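Local coordinates for sortase family protein (Streptococcus agalactiae, PDB 3O0P) that probably joins pilin subunits covalently during pilus assembly, as a pilus-related class C sortase (a transpeptidase), at residues Tyr60-Met63 against Leu64-Ser67. Numbering follows the deposited sequence.
Sequences YARM and LEVS
Arg-62 and Glu-65, three residues apart across a short 3-10 segment, are joined by a salt bridge in which NH1 of Arg-62 lies 2.8 Å from OE1 of Glu-65. The carboxylate oxygen receives this N-H on its syn lone pair, close to the guanidinium plane, although the two flat groups stand nearly perpendicular (86°). A bend at chi2 (-59°) brings the arginine chain across the end of the glutamate, which is extended beyond CG. NH2 of Arg-62 makes a second salt bridge, to Glu-59; a long, many-handed arginine suits a place between two acids. Glutamate offers two oxygens: OE2 of Glu-65 accepts a bond from a water at 2.9 Å, and that water accepts the backbone N-H of Ala-61. Two i to i+3 bonds form the backbone turns: Leu-64 N to Ala-61 O (2.9 Å) and Glu-65 N to Arg-62 O (3.1 Å). Arg-28 of helix 22-37 donates to the carbonyls of Met-63 and Glu-65. Apolar Met-63 and Leu-64, with SD of Met-63 4.0 Å from CG of Leu-64, suit the face packed on that helix. Salt bridge and water thus brace the segment itself, and the paired charges probably favour an ionised Glu-65.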
# COMPACT_ATOMS: atom_id res chain seq x y z
N TYR A 60 -10.77 9.84 0.95
CA TYR A 60 -10.80 9.54 -0.48
C TYR A 60 -11.05 8.06 -0.79
O TYR A 60 -11.37 7.73 -1.92
CB TYR A 60 -9.48 9.95 -1.16
CG TYR A 60 -8.28 9.14 -0.71
CD1 TYR A 60 -7.88 8.02 -1.39
CD2 TYR A 60 -7.56 9.50 0.42
CE1 TYR A 60 -6.78 7.28 -0.98
CE2 TYR A 60 -6.50 8.76 0.84
CZ TYR A 60 -6.10 7.65 0.15
OH TYR A 60 -5.03 6.92 0.60
N ALA A 61 -10.90 7.19 0.21
CA ALA A 61 -11.07 5.75 -0.01
C ALA A 61 -12.22 5.15 0.79
O ALA A 61 -12.25 3.95 1.04
CB ALA A 61 -9.77 5.00 0.28
N ARG A 62 -13.21 5.98 1.16
CA ARG A 62 -14.30 5.50 2.01
C ARG A 62 -15.04 4.33 1.37
O ARG A 62 -15.54 3.44 2.07
CB ARG A 62 -15.34 6.61 2.26
CG ARG A 62 -14.87 7.74 3.13
CD ARG A 62 -14.43 7.31 4.52
NE ARG A 62 -14.20 8.46 5.40
CZ ARG A 62 -13.73 8.38 6.64
NH1 ARG A 62 -13.43 7.20 7.16
NH2 ARG A 62 -13.57 9.47 7.37
N MET A 63 -15.12 4.29 0.05
CA MET A 63 -15.83 3.19 -0.61
C MET A 63 -15.19 1.83 -0.31
O MET A 63 -15.88 0.81 -0.36
CB MET A 63 -15.96 3.40 -2.13
CG MET A 63 -14.73 3.07 -2.95
SD MET A 63 -13.22 4.16 -2.72
CE MET A 63 -13.73 5.55 -3.76
N LEU A 64 -13.90 1.81 -0.02
CA LEU A 64 -13.19 0.55 0.27
C LEU A 64 -13.11 0.22 1.74
O LEU A 64 -12.59 -0.84 2.10
CB LEU A 64 -11.77 0.59 -0.29
CG LEU A 64 -11.65 0.54 -1.81
CD1 LEU A 64 -10.19 0.54 -2.21
CD2 LEU A 64 -12.38 -0.65 -2.41
N GLU A 65 -13.65 1.08 2.60
CA GLU A 65 -13.47 0.93 4.03
C GLU A 65 -14.56 0.11 4.69
O GLU A 65 -15.73 0.38 4.52
CB GLU A 65 -13.50 2.29 4.70
CG GLU A 65 -12.21 3.05 4.54
CD GLU A 65 -12.20 4.37 5.30
OE1 GLU A 65 -13.21 4.67 5.99
OE2 GLU A 65 -11.19 5.12 5.20
N VAL A 66 -14.13 -0.86 5.49
CA VAL A 66 -14.98 -1.49 6.50
C VAL A 66 -14.11 -1.66 7.74
O VAL A 66 -12.88 -1.82 7.64
CB VAL A 66 -15.57 -2.85 6.07
CG1 VAL A 66 -16.54 -2.68 4.92
CG2 VAL A 66 -14.46 -3.86 5.73
N SER A 67 -14.71 -1.51 8.91
CA SER A 67 -13.97 -1.54 10.16
C SER A 67 -12.78 -0.56 10.12
O SER A 67 -11.71 -0.84 10.68
CB SER A 67 -13.46 -2.95 10.44
OG SER A 67 -13.33 -3.16 11.84
O HOH W 1 -10.92 7.17 3.16